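Local coordinates for protein endo-beta-1,2-glucanase (Talaromyces funiculosus, PDB 6IMV) that hydrolyses beta-1,2-glucans from within the chain, a fungal endo-beta-1,2-glucanase that founded a new glycoside hydrolase family and here carries sophorose, at residues P153-D156 against W157-R160; R160-G163 against L164-E168. One frame throughout, in Å; residues are numbered along the deposited sequence.

Contact 1: residues P153-D156 against W157-R160; sequences PTWD and WNNR. With BGC (beta-D-glucopyranose), chain D.
The backbone carbonyl of Asp-156 takes a hydrogen bond from the guanidinium of Arg-160, NH1 to O 2.9 Å. Seen from the arginine the bond is well placed, since the oxygen sits close to the guanidinium plane; seen from Asp-156 the donor stands above the carbonyl plane. The arginine chain bends at chi3 (70°), turning back so that NH1 also hangs over the centre of the Trp-157 indole, 3.3 Å above the ring plane, in a cation-pi contact. Beyond these partners, NE makes a salt bridge with Glu-240. The Trp-157 indole lies alongside Thr-154, both side chains pointing the same way, with Thr-154 OG1 3.3 Å from Trp-157 CD1 at the ring edge. At the far edge of the six-membered ring, CZ2 of Trp-157 comes to 3.8 Å from O6 of the bound glucose, and the ring of Trp-143 packs against the indole with the planes inclined by about 30°.

Asn-158 and Trp-155 cross at about a right angle, amide and indole planes 76° apart. The ND2 of Asn-158 donates to the backbone O of Trp-155 (2.9 Å), while the backbone N of Asn-158 reaches the same oxygen in a weak bond of 3.3 Å. A water spans ND2 of Asn-158 and O of Pro-153, and OD1 is held by Gln-226, so the amide is gripped at both ends and is unlikely to flip.

Along the backbone, Trp-157 N bonds to Thr-154 O at 2.9 Å, and Arg-160 N returns to Trp-157 O. A short 3-10 turn thus runs straight into a type II beta turn, with Asn-159 in the left-handed position, forming the link between strand 152-153 and strand 160-162, which belong to different sheets, beside the glucose.

Contact 2: residues R160-G163 against L164-E168; sequences RVPG and LDNGE. With BGC (beta-D-glucopyranose), chain D.
Pro-162 and Asp-165 face the same glucose and touch each other beside it: CG of the proline ring lies 3.4 Å from OD1 of the aspartate, the two side chains crossing at about a right angle. The carboxylate grips the sugar with both oxygens. O4 of the glucose donates to Asp-165 OD1 at 2.6 Å and O3 donates to OD2 at 2.8 Å, while Pro-162 CB approaches O4 to 3.5 Å. With CG anti to the carbonyl carbon (chi1 -53°), the aspartate swings back toward the proline and presents its two oxygens to the neighbouring hydroxyls. An alanine in place of Asp-165 removes both acceptors, and O3 and O4 of the glucose would probably lose this paired grip, leaving the sugar freer to shift.

In the second shell, Ser-81 OG bonds to Asp-165 OD2 and steadies the carboxylate from helix 80-94. Asn-166 fixes the strand-to-helix junction: its ND2 donates to the backbone O of Pro-162 at 2.8 Å, almost straight (171°), with the oxygen lying in the amide plane. The same ND2 also bonds to Leu-141 O, and CG2 of Val-161 rests against it at 3.7 Å. Next, Gly-167 N closes onto Gly-163 O at 2.9 Å in the ordinary alpha-helical pattern.

Outward again, Val-161 and Gly-163 pair through their backbones with Thr-221 and Ala-219. The whole is a strand-to-helix junction, with Pro-162 at the N-cap of helix 163-182, whose first turn delivers a carboxylate into a sugar-binding site.

In the fold
Contact 1 sits at the surface, contact 2 is wholly buried, and their centres are 13 Å apart. Both lie on one continuous run of chain and share Arg-160: the turn of 153-160 feeds into strand 160-162, which at once becomes helix 163-182. They also touch directly, Trp-157 CZ3 packing 3.7 Å from Pro-162 CD. At the surface the chemistry is mixed, with an aromatic face under a guanidinium, a bound water and turn carbonyls; in the interior it narrows to a carboxylate, an amide and regular helix bonds. Both reach the same glucose, contact 1 by an aromatic edge and contact 2 by direct hydrogen bonds.

Contact 1: residues P153-D156 against W157-R160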
loop_
_atom_site.group_PDB
_atom_site.type_symbol
_atom_site.label_atom_id
_atom_site.label_comp_id
_atom_site.label_asym_id
_atom_site.label_seq_id
_atom_site.Cartn_x
_atom_site.Cartn_y
_atom_site.Cartn_z
ATOM N N PRO A 153 -16.219 -5.930 -13.311
ATOM C CA PRO A 153 -16.248 -4.768 -12.430
ATOM C C PRO A 153 -17.251 -5.036 -11.297
ATOM O O PRO A 153 -18.245 -5.732 -11.511
ATOM C CB PRO A 153 -16.709 -3.617 -13.338
ATOM C CG PRO A 153 -16.474 -4.117 -14.759
ATOM C CD PRO A 153 -16.628 -5.623 -14.694
ATOM N N THR A 154 -16.991 -4.500 -10.102
ATOM C CA THR A 154 -18.046 -4.456 -9.093
ATOM C C THR A 154 -19.146 -3.542 -9.647
ATOM O O THR A 154 -18.887 -2.755 -10.556
ATOM C CB THR A 154 -17.541 -3.977 -7.732
ATOM O OG1 THR A 154 -17.163 -2.605 -7.836
ATOM C CG2 THR A 154 -16.387 -4.798 -7.212
ATOM N N TRP A 155 -20.365 -3.678 -9.121
ATOM C CA TRP A 155 -21.524 -2.935 -9.612
ATOM C C TRP A 155 -21.202 -1.447 -9.724
ATOM O O TRP A 155 -21.387 -0.847 -10.780
ATOM C CB TRP A 155 -22.737 -3.133 -8.708
ATOM C CG TRP A 155 -23.852 -2.193 -9.044
ATOM C CD1 TRP A 155 -24.272 -1.115 -8.317
ATOM C CD2 TRP A 155 -24.667 -2.227 -10.226
ATOM N NE1 TRP A 155 -25.312 -0.493 -8.955
ATOM C CE2 TRP A 155 -25.578 -1.154 -10.127
ATOM C CE3 TRP A 155 -24.714 -3.056 -11.352
ATOM C CZ2 TRP A 155 -26.531 -0.901 -11.112
ATOM C CZ3 TRP A 155 -25.656 -2.803 -12.327
ATOM C CH2 TRP A 155 -26.557 -1.742 -12.203
ATOM N N ASP A 156 -20.708 -0.881 -8.620
ATOM C CA ASP A 156 -20.424 0.545 -8.509
ATOM C C ASP A 156 -19.352 0.989 -9.514
ATOM O O ASP A 156 -19.233 2.174 -9.778
ATOM C CB ASP A 156 -19.957 0.922 -7.097
ATOM C CG ASP A 156 -21.054 1.433 -6.183
ATOM O OD1 ASP A 156 -22.169 1.684 -6.676
ATOM O OD2 ASP A 156 -20.787 1.556 -4.971
ATOM N N TRP A 157 -18.538 0.055 -10.030
ATOM C CA TRP A 157 -17.371 0.431 -10.814
ATOM C C TRP A 157 -17.503 0.033 -12.289
ATOM O O TRP A 157 -16.558 0.188 -13.048
ATOM C CB TRP A 157 -16.108 -0.109 -10.143
ATOM C CG TRP A 157 -15.750 0.725 -8.951
ATOM C CD1 TRP A 157 -16.217 0.576 -7.678
ATOM C CD2 TRP A 157 -14.919 1.899 -8.938
ATOM N NE1 TRP A 157 -15.708 1.553 -6.865
ATOM C CE2 TRP A 157 -14.907 2.382 -7.610
ATOM C CE3 TRP A 157 -14.183 2.586 -9.908
ATOM C CZ2 TRP A 157 -14.186 3.515 -7.236
ATOM C CZ3 TRP A 157 -13.458 3.697 -9.537
ATOM C CH2 TRP A 157 -13.466 4.159 -8.217
ATOM N N ASN A 158 -18.703 -0.373 -12.718
ATOM C CA ASN A 158 -18.999 -0.421 -14.146
ATOM C C ASN A 158 -18.717 0.961 -14.733
ATOM O O ASN A 158 -19.135 1.946 -14.177
ATOM C CB ASN A 158 -20.435 -0.860 -14.430
ATOM C CG ASN A 158 -20.642 -2.325 -14.127
ATOM O OD1 ASN A 158 -20.074 -3.181 -14.802
ATOM N ND2 ASN A 158 -21.406 -2.621 -13.087
ATOM N N ASN A 159 -17.952 1.006 -15.827
ATOM C CA ASN A 159 -17.704 2.236 -16.594
ATOM C C ASN A 159 -17.002 3.322 -15.759
ATOM O O ASN A 159 -17.122 4.510 -16.046
ATOM C CB ASN A 159 -19.015 2.766 -17.183
ATOM C CG ASN A 159 -19.641 1.766 -18.124
ATOM O OD1 ASN A 159 -18.949 1.176 -18.954
ATOM N ND2 ASN A 159 -20.928 1.534 -17.960
ATOM N N ARG A 160 -16.243 2.916 -14.740
ATOM C CA ARG A 160 -15.508 3.857 -13.889
ATOM C C ARG A 160 -14.144 3.241 -13.594
ATOM O O ARG A 160 -14.090 2.033 -13.296
ATOM C CB ARG A 160 -16.243 4.117 -12.568
ATOM C CG ARG A 160 -17.595 4.801 -12.704
ATOM C CD ARG A 160 -18.363 4.846 -11.396
ATOM N NE ARG A 160 -17.753 5.770 -10.445
ATOM C CZ ARG A 160 -17.235 5.443 -9.261
ATOM N NH1 ARG A 160 -17.378 4.224 -8.774
ATOM N NH2 ARG A 160 -16.575 6.351 -8.564
HETATM C C2 BGC D . -8.717 5.089 -2.756
HETATM C C3 BGC D . -8.819 4.159 -3.960
HETATM C C4 BGC D . -10.096 4.450 -4.739
HETATM C C5 BGC D . -10.100 5.929 -5.126
HETATM C C6 BGC D . -11.321 6.397 -5.886
HETATM C C1 BGC D . -8.837 6.533 -3.211
HETATM O O2 BGC D . -7.443 4.956 -2.140
HETATM O O3 BGC D . -8.821 2.793 -3.560
HETATM O O4 BGC D . -10.128 3.643 -5.906
HETATM O O5 BGC D . -10.022 6.735 -3.958
HETATM O O6 BGC D . -12.468 6.162 -5.101
HETATM O O HOH W 1 -20.843 -5.545 -11.997
#

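Contact 2: residues R160-G163 against L164-E168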
loop_
_atom_site.group_PDB
_atom_site.type_symbol
_atom_site.label_atom_id
_atom_site.label_comp_id
_atom_site.label_asym_id
_atom_site.label_seq_id
_atom_site.Cartn_x
_atom_site.Cartn_y
_atom_site.Cartn_z
ATOM N N ARG A 160 -16.243 2.916 -14.740
ATOM C CA ARG A 160 -15.508 3.857 -13.889
ATOM C C ARG A 160 -14.144 3.241 -13.594
ATOM O O ARG A 160 -14.090 2.033 -13.296
ATOM C CB ARG A 160 -16.243 4.117 -12.568
ATOM C CG ARG A 160 -17.595 4.801 -12.704
ATOM C CD ARG A 160 -18.363 4.846 -11.396
ATOM N NE ARG A 160 -17.753 5.770 -10.445
ATOM C CZ ARG A 160 -17.235 5.443 -9.261
ATOM N NH1 ARG A 160 -17.378 4.224 -8.774
ATOM N NH2 ARG A 160 -16.575 6.351 -8.564
ATOM N N VAL A 161 -13.066 4.053 -13.670
ATOM C CA VAL A 161 -11.728 3.540 -13.429
ATOM C C VAL A 161 -10.911 4.570 -12.646
ATOM O O VAL A 161 -10.902 5.755 -12.985
ATOM C CB VAL A 161 -11.048 3.091 -14.738
ATOM C CG1 VAL A 161 -10.818 4.246 -15.707
ATOM C CG2 VAL A 161 -9.743 2.352 -14.467
ATOM N N PRO A 162 -10.234 4.150 -11.548
ATOM C CA PRO A 162 -9.463 5.057 -10.704
ATOM C C PRO A 162 -7.977 5.079 -11.085
ATOM O O PRO A 162 -7.347 4.001 -11.239
ATOM C CB PRO A 162 -9.662 4.404 -9.331
ATOM C CG PRO A 162 -9.596 2.916 -9.630
ATOM C CD PRO A 162 -10.210 2.774 -11.015
ATOM N N GLY A 163 -7.434 6.286 -11.250
ATOM C CA GLY A 163 -6.039 6.470 -11.596
ATOM C C GLY A 163 -5.104 6.027 -10.472
ATOM O O GLY A 163 -4.065 5.419 -10.729
ATOM N N LEU A 164 -5.480 6.326 -9.222
ATOM C CA LEU A 164 -4.582 6.122 -8.081
ATOM C C LEU A 164 -4.173 4.645 -7.978
ATOM O O LEU A 164 -2.987 4.320 -7.936
ATOM C CB LEU A 164 -5.265 6.606 -6.806
ATOM C CG LEU A 164 -4.402 6.606 -5.543
ATOM C CD1 LEU A 164 -4.785 7.775 -4.645
ATOM C CD2 LEU A 164 -4.528 5.289 -4.786
ATOM N N ASP A 165 -5.168 3.759 -7.918
ATOM C CA ASP A 165 -4.926 2.339 -7.701
ATOM C C ASP A 165 -4.055 1.788 -8.835
ATOM O O ASP A 165 -3.202 0.939 -8.608
ATOM C CB ASP A 165 -6.233 1.551 -7.618
ATOM C CG ASP A 165 -7.207 2.107 -6.605
ATOM O OD1 ASP A 165 -7.729 3.201 -6.861
ATOM O OD2 ASP A 165 -7.428 1.444 -5.579
ATOM N N ASN A 166 -4.313 2.264 -10.059
ATOM C CA ASN A 166 -3.613 1.786 -11.244
ATOM C C ASN A 166 -2.156 2.271 -11.223
ATOM O O ASN A 166 -1.249 1.523 -11.606
ATOM C CB ASN A 166 -4.380 2.144 -12.524
ATOM C CG ASN A 166 -5.513 1.162 -12.762
ATOM O OD1 ASN A 166 -5.277 0.039 -13.198
ATOM N ND2 ASN A 166 -6.736 1.547 -12.413
ATOM N N GLY A 167 -1.934 3.499 -10.747
ATOM C CA GLY A 167 -0.568 4.019 -10.587
ATOM C C GLY A 167 0.279 3.104 -9.719
ATOM O O GLY A 167 1.442 2.803 -10.041
ATOM N N GLU A 168 -0.323 2.635 -8.622
ATOM C CA GLU A 168 0.334 1.718 -7.682
ATOM C C GLU A 168 0.682 0.398 -8.381
ATOM O O GLU A 168 1.807 -0.081 -8.255
ATOM C CB GLU A 168 -0.538 1.491 -6.446
ATOM C CG GLU A 168 -0.721 2.750 -5.615
ATOM C CD GLU A 168 -1.738 2.663 -4.489
ATOM O OE1 GLU A 168 -2.616 1.791 -4.553
ATOM O OE2 GLU A 168 -1.646 3.468 -3.556
HETATM C C2 BGC D . -8.717 5.089 -2.756
HETATM C C3 BGC D . -8.819 4.159 -3.960
HETATM C C4 BGC D . -10.096 4.450 -4.739
HETATM C C5 BGC D . -10.100 5.929 -5.126
HETATM C C6 BGC D . -11.321 6.397 -5.886
HETATM C C1 BGC D . -8.837 6.533 -3.211
HETATM O O2 BGC D . -7.443 4.956 -2.140
HETATM O O3 BGC D . -8.821 2.793 -3.560
HETATM O O4 BGC D . -10.128 3.643 -5.906
HETATM O O5 BGC D . -10.022 6.735 -3.958
HETATM O O6 BGC D . -12.468 6.162 -5.101
#